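Local structure of AAR187Cp (Eremothecium gossypii, 3ZIL) at residues Gln87-Asp92 against Cys148-Tyr153; Glu37-Asn42 against Trp69-Gln74. The protein probably regulates the establishment of sister-chromatid cohesion by acting on cohesin, the helical Wap1 domain being the part of it modelled here. All coordinates share one frame; numbering follows the deposited sequence.

Both contacts sit in the N-terminal part of an all-helical, elongated Wap1 domain, on the same side of the chain's centre, with their own centres about 15 Å apart. Contact 2 comes first along the chain and joins helix 36-52 to the end of helix 54-72; contact 1 follows it and joins helix 81-93 to helix 147-158. Helix 81-93 comes directly after helix 54-72, and the two sites touch there: Gln-87 NE2 lies 2.8 Å from Cys-72 O, probably as a hydrogen bond, and Ala-91 packs on Trp-69. The touch between the contacts thus falls on two consecutive helices, and helices 36-52, 54-72, 81-93 and 147-158 pack as neighbours in this part of the domain.

Contact 1: residues Gln87-Asp92 against Cys148-Tyr153; sequences QCFIAD and CEYALY
Tyr-150 reaches from helix 147-158 to helix 81-93 and makes the polar bond of this contact: its OH donates to Asp-92 OD2 at 2.5 Å. The carboxylate comes in at the edge of the phenol ring, its plane turned 73° from the ring, and OD2 receives the proton on its anti lone pair. Asp-92 CG is anti to the backbone N (chi1 -168°), on the side of helix 147-158; from there OD2 meets Tyr-150, and OD1 lies in the plane of the Tyr-153 ring, 3.5 Å from the edge carbon CE2. Beyond the two segments, OD2 also forms a salt bridge with Lys-143, and OD1 takes a hydrogen bond from Tyr-158.

The apolar part of the contact centres on Cys-88. Its CB sits 3.7 Å from Tyr-150 CG and makes an off-centre CH-pi contact, 4.2 Å from CB to the centroid of that ring, while SG stands oblique to the ring and reaches Ala-151 CB at 4.5 Å. Farther along the same ring, Phe-89 CB approaches Tyr-150 CE2 at 4.3 Å. The backbone atoms Cys-88 O and Phe-89 N lie over one face of Tyr-150, offset toward its rim, and Phe-144 meets the ring edge-to-face.

The axes of the two segments come within 9.8 Å, inclined by 31° and running in the same general direction within the helical Wap1 domain. With both carboxylate oxygens engaged and Lys-143 close by, Asp-92 is probably ionised, and the short phenol bond would be strengthened by that charge.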
# COMPACT_ATOMS: atom_id res chain seq x y z
N GLN A 87 -12.47 -18.55 9.51
CA GLN A 87 -12.04 -17.75 10.61
C GLN A 87 -11.98 -16.31 10.16
O GLN A 87 -12.26 -15.45 10.99
CB GLN A 87 -10.63 -18.15 11.14
CG GLN A 87 -10.70 -19.50 11.87
CD GLN A 87 -9.34 -20.07 12.17
OE1 GLN A 87 -8.54 -20.28 11.26
NE2 GLN A 87 -9.11 -20.43 13.43
N CYS A 88 -11.57 -16.04 8.92
CA CYS A 88 -11.59 -14.62 8.43
C CYS A 88 -13.08 -14.06 8.40
O CYS A 88 -13.29 -12.93 8.77
CB CYS A 88 -11.03 -14.52 7.03
SG CYS A 88 -9.28 -14.85 6.82
N PHE A 89 -14.06 -14.85 7.94
CA PHE A 89 -15.48 -14.46 8.04
C PHE A 89 -15.94 -14.11 9.50
O PHE A 89 -16.50 -13.05 9.72
CB PHE A 89 -16.40 -15.52 7.37
CG PHE A 89 -17.85 -15.31 7.66
CD1 PHE A 89 -18.57 -14.28 7.03
CD2 PHE A 89 -18.48 -16.07 8.64
CE1 PHE A 89 -19.91 -14.07 7.33
CE2 PHE A 89 -19.82 -15.83 8.96
CZ PHE A 89 -20.53 -14.83 8.30
N ILE A 90 -15.63 -14.96 10.49
CA ILE A 90 -15.90 -14.71 11.87
C ILE A 90 -15.32 -13.35 12.31
O ILE A 90 -16.03 -12.52 12.95
CB ILE A 90 -15.38 -15.87 12.76
CG1 ILE A 90 -16.17 -17.12 12.43
CG2 ILE A 90 -15.36 -15.46 14.25
CD1 ILE A 90 -17.66 -16.92 12.63
N ALA A 91 -14.03 -13.13 12.05
CA ALA A 91 -13.41 -11.86 12.46
C ALA A 91 -14.17 -10.68 11.85
O ALA A 91 -14.41 -9.67 12.51
CB ALA A 91 -11.96 -11.78 12.02
N ASP A 92 -14.49 -10.81 10.57
CA ASP A 92 -15.28 -9.78 9.89
C ASP A 92 -16.77 -9.68 10.34
O ASP A 92 -17.30 -8.61 10.34
CB ASP A 92 -15.18 -9.99 8.40
CG ASP A 92 -15.73 -8.83 7.57
OD1 ASP A 92 -15.58 -7.66 7.99
OD2 ASP A 92 -16.26 -9.16 6.42
N CYS A 148 -6.45 -15.20 0.58
CA CYS A 148 -5.51 -14.11 0.20
C CYS A 148 -6.24 -12.79 0.33
O CYS A 148 -5.87 -11.89 1.11
CB CYS A 148 -4.96 -14.32 -1.24
SG CYS A 148 -4.09 -12.81 -1.89
N GLU A 149 -7.37 -12.67 -0.35
CA GLU A 149 -8.16 -11.42 -0.31
C GLU A 149 -8.84 -11.21 1.04
O GLU A 149 -8.93 -10.09 1.49
CB GLU A 149 -9.28 -11.43 -1.41
CG GLU A 149 -8.70 -11.59 -2.81
CD GLU A 149 -9.79 -11.52 -3.80
OE1 GLU A 149 -10.26 -10.43 -4.07
OE2 GLU A 149 -10.26 -12.56 -4.19
N TYR A 150 -9.42 -12.26 1.67
CA TYR A 150 -10.05 -12.02 2.95
C TYR A 150 -9.01 -11.56 4.04
O TYR A 150 -9.31 -10.77 4.86
CB TYR A 150 -10.91 -13.24 3.40
CG TYR A 150 -12.28 -12.79 3.95
CD1 TYR A 150 -12.40 -11.59 4.66
CD2 TYR A 150 -13.45 -13.55 3.71
CE1 TYR A 150 -13.64 -11.14 5.14
CE2 TYR A 150 -14.68 -13.11 4.20
CZ TYR A 150 -14.77 -11.89 4.90
OH TYR A 150 -15.95 -11.43 5.37
N ALA A 151 -7.81 -12.13 4.04
CA ALA A 151 -6.82 -11.87 5.05
C ALA A 151 -6.26 -10.49 4.84
O ALA A 151 -6.14 -9.72 5.83
CB ALA A 151 -5.71 -12.89 4.94
N LEU A 152 -6.00 -10.09 3.58
CA LEU A 152 -5.66 -8.63 3.29
C LEU A 152 -6.74 -7.66 3.88
O LEU A 152 -6.44 -6.66 4.55
CB LEU A 152 -5.59 -8.39 1.77
CG LEU A 152 -4.32 -8.98 1.07
CD1 LEU A 152 -4.55 -8.99 -0.43
CD2 LEU A 152 -3.01 -8.18 1.40
N TYR A 153 -8.00 -8.00 3.59
CA TYR A 153 -9.15 -7.22 4.07
C TYR A 153 -9.21 -7.14 5.61
O TYR A 153 -9.35 -6.10 6.15
CB TYR A 153 -10.47 -7.79 3.54
CG TYR A 153 -11.66 -6.96 3.94
CD1 TYR A 153 -11.97 -5.76 3.25
CD2 TYR A 153 -12.45 -7.33 5.02
CE1 TYR A 153 -13.05 -5.00 3.59
CE2 TYR A 153 -13.51 -6.56 5.40
CZ TYR A 153 -13.81 -5.41 4.68
OH TYR A 153 -14.88 -4.66 5.11

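Contact 2: residues Glu37-Asn42 against Trp69-Gln74; sequences EHRRNN and WEWCFQ
Trp-71 O, near the C-terminal end of helix 54-72, is gripped by two side chains: Arg-39 NH1 at 2.8 Å, with an N-H...O angle of 156°, and Asn-31 ND2 from the loop before helix 36-52. The arginine comes to it tilted from the carbonyl plane. Its second terminal nitrogen, NH2, bonds Cys-72 O at 2.9 Å, standing well above that carbonyl's plane, and also donates to Gly-75 O. The guanidinium therefore presents its edge to two successive carbonyls, although both oxygens lie somewhat out of its plane.

Arg-39 gets there by stretching across from helix 36-52: CG is anti to the backbone N (chi1 171°), and the chain stays extended from CG to NE. Here the arginine side chain bonds carbonyls of the last turn of helix 54-72. Phe-73 is the first residue to leave helical phi/psi, and Trp-71 and Cys-72, just before it, offer those carbonyls. The positive group would be favoured by the negative end of the helix dipole. Helices 36-52 and 54-72 follow one another in the Wap1 domain, so these bonds tie the start of helix 36-52 to the end of helix 54-72.

The Trp-71 indole lies beneath the guanidinium. NH1 is 4.0 Å above the ring plane, over its centre, and Arg-39 CZ is 5.3 Å from the centroid of the six-membered ring of Trp-71, which leaves at most a weak cation-pi attraction. Asn-42 CB packs against Trp-71 CH2 at 4.0 Å, obliquely to the ring. The polar ends of both these residues turn to Ser-29: Trp-71 NE1 bonds its backbone O, and Asn-42 OD1 its hydroxyl.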
# COMPACT_ATOMS: atom_id res chain seq x y z
N GLU A 37 -11.25 -32.09 11.20
CA GLU A 37 -12.41 -32.11 10.26
C GLU A 37 -13.73 -31.77 10.99
O GLU A 37 -14.57 -31.03 10.45
CB GLU A 37 -12.52 -33.49 9.57
CG GLU A 37 -13.55 -33.53 8.42
CD GLU A 37 -13.79 -34.93 7.84
OE1 GLU A 37 -13.44 -35.93 8.50
OE2 GLU A 37 -14.36 -35.03 6.74
N HIS A 38 -13.94 -32.35 12.17
CA HIS A 38 -15.14 -32.14 12.96
C HIS A 38 -15.16 -30.69 13.39
O HIS A 38 -16.20 -30.01 13.32
CB HIS A 38 -15.17 -33.07 14.17
CG HIS A 38 -16.44 -32.95 15.02
ND1 HIS A 38 -17.57 -33.69 14.78
CD2 HIS A 38 -16.72 -32.18 16.16
CE1 HIS A 38 -18.52 -33.39 15.70
NE2 HIS A 38 -18.00 -32.47 16.55
N ARG A 39 -14.04 -30.21 13.91
CA ARG A 39 -13.92 -28.78 14.26
C ARG A 39 -14.32 -27.92 13.07
O ARG A 39 -15.24 -27.04 13.14
CB ARG A 39 -12.50 -28.46 14.73
CG ARG A 39 -12.20 -26.95 14.91
CD ARG A 39 -10.81 -26.72 15.57
NE ARG A 39 -10.19 -25.39 15.38
CZ ARG A 39 -10.57 -24.24 15.92
NH1 ARG A 39 -11.70 -24.12 16.67
NH2 ARG A 39 -9.84 -23.14 15.65
N ARG A 40 -13.64 -28.18 11.95
CA ARG A 40 -13.94 -27.45 10.71
C ARG A 40 -15.45 -27.48 10.37
O ARG A 40 -15.99 -26.47 9.88
CB ARG A 40 -13.14 -27.99 9.54
CG ARG A 40 -13.43 -27.22 8.28
CD ARG A 40 -12.67 -27.74 7.08
NE ARG A 40 -13.07 -28.99 6.40
CZ ARG A 40 -14.22 -29.61 6.47
NH1 ARG A 40 -15.19 -29.13 7.21
NH2 ARG A 40 -14.39 -30.74 5.77
N ASN A 41 -16.08 -28.64 10.59
CA ASN A 41 -17.47 -28.82 10.22
C ASN A 41 -18.41 -28.04 11.13
O ASN A 41 -19.39 -27.42 10.65
CB ASN A 41 -17.82 -30.32 10.16
CG ASN A 41 -17.27 -30.99 8.87
OD1 ASN A 41 -16.57 -30.36 8.07
ND2 ASN A 41 -17.55 -32.24 8.69
N ASN A 42 -18.12 -28.04 12.44
CA ASN A 42 -18.89 -27.22 13.34
C ASN A 42 -18.67 -25.75 12.95
O ASN A 42 -19.61 -24.97 13.02
CB ASN A 42 -18.49 -27.41 14.82
CG ASN A 42 -18.98 -28.78 15.38
OD1 ASN A 42 -18.66 -29.15 16.46
ND2 ASN A 42 -19.76 -29.47 14.63
N TRP A 69 -15.33 -16.42 20.25
CA TRP A 69 -14.07 -15.95 19.66
C TRP A 69 -12.96 -16.88 20.06
O TRP A 69 -12.17 -17.25 19.22
CB TRP A 69 -13.74 -14.54 20.13
CG TRP A 69 -12.58 -13.85 19.39
CD1 TRP A 69 -11.21 -13.86 19.71
CD2 TRP A 69 -12.69 -13.04 18.16
NE1 TRP A 69 -10.47 -13.14 18.79
CE2 TRP A 69 -11.32 -12.57 17.85
CE3 TRP A 69 -13.76 -12.62 17.35
CZ2 TRP A 69 -11.07 -11.74 16.77
CZ3 TRP A 69 -13.50 -11.76 16.27
CH2 TRP A 69 -12.19 -11.34 15.99
N GLU A 70 -12.87 -17.22 21.35
CA GLU A 70 -11.74 -18.07 21.80
C GLU A 70 -11.87 -19.47 21.19
O GLU A 70 -10.86 -20.12 20.88
CB GLU A 70 -11.64 -18.14 23.33
CG GLU A 70 -11.17 -16.83 23.94
CD GLU A 70 -10.95 -16.87 25.46
OE1 GLU A 70 -11.30 -17.87 26.14
OE2 GLU A 70 -10.42 -15.87 26.00
N TRP A 71 -13.11 -19.91 21.00
CA TRP A 71 -13.36 -21.17 20.31
C TRP A 71 -12.93 -21.10 18.86
O TRP A 71 -12.13 -21.96 18.43
CB TRP A 71 -14.84 -21.64 20.45
CG TRP A 71 -15.04 -22.99 19.81
CD1 TRP A 71 -14.85 -24.23 20.39
CD2 TRP A 71 -15.38 -23.27 18.41
NE1 TRP A 71 -15.12 -25.25 19.49
CE2 TRP A 71 -15.46 -24.74 18.29
CE3 TRP A 71 -15.72 -22.47 17.30
CZ2 TRP A 71 -15.76 -25.36 17.08
CZ3 TRP A 71 -16.03 -23.11 16.10
CH2 TRP A 71 -16.05 -24.52 15.98
N CYS A 72 -13.35 -20.06 18.11
CA CYS A 72 -12.97 -19.98 16.70
C CYS A 72 -11.44 -19.87 16.55
O CYS A 72 -10.87 -20.42 15.62
CB CYS A 72 -13.63 -18.81 15.93
SG CYS A 72 -15.46 -18.97 15.87
N PHE A 73 -10.77 -19.16 17.44
CA PHE A 73 -9.34 -18.80 17.15
C PHE A 73 -8.42 -19.55 18.04
O PHE A 73 -7.28 -19.18 18.17
CB PHE A 73 -9.09 -17.29 17.19
CG PHE A 73 -9.88 -16.55 16.15
CD1 PHE A 73 -9.49 -16.61 14.83
CD2 PHE A 73 -11.07 -15.88 16.47
CE1 PHE A 73 -10.24 -15.93 13.84
CE2 PHE A 73 -11.82 -15.22 15.50
CZ PHE A 73 -11.41 -15.28 14.17
N GLN A 74 -8.90 -20.63 18.62
CA GLN A 74 -8.05 -21.44 19.56
C GLN A 74 -6.80 -22.01 18.82
O GLN A 74 -5.69 -22.04 19.36
CB GLN A 74 -8.87 -22.58 20.23
CG GLN A 74 -8.14 -23.14 21.45
CD GLN A 74 -8.79 -24.38 22.05
OE1 GLN A 74 -9.81 -24.87 21.55
NE2 GLN A 74 -8.22 -24.87 23.16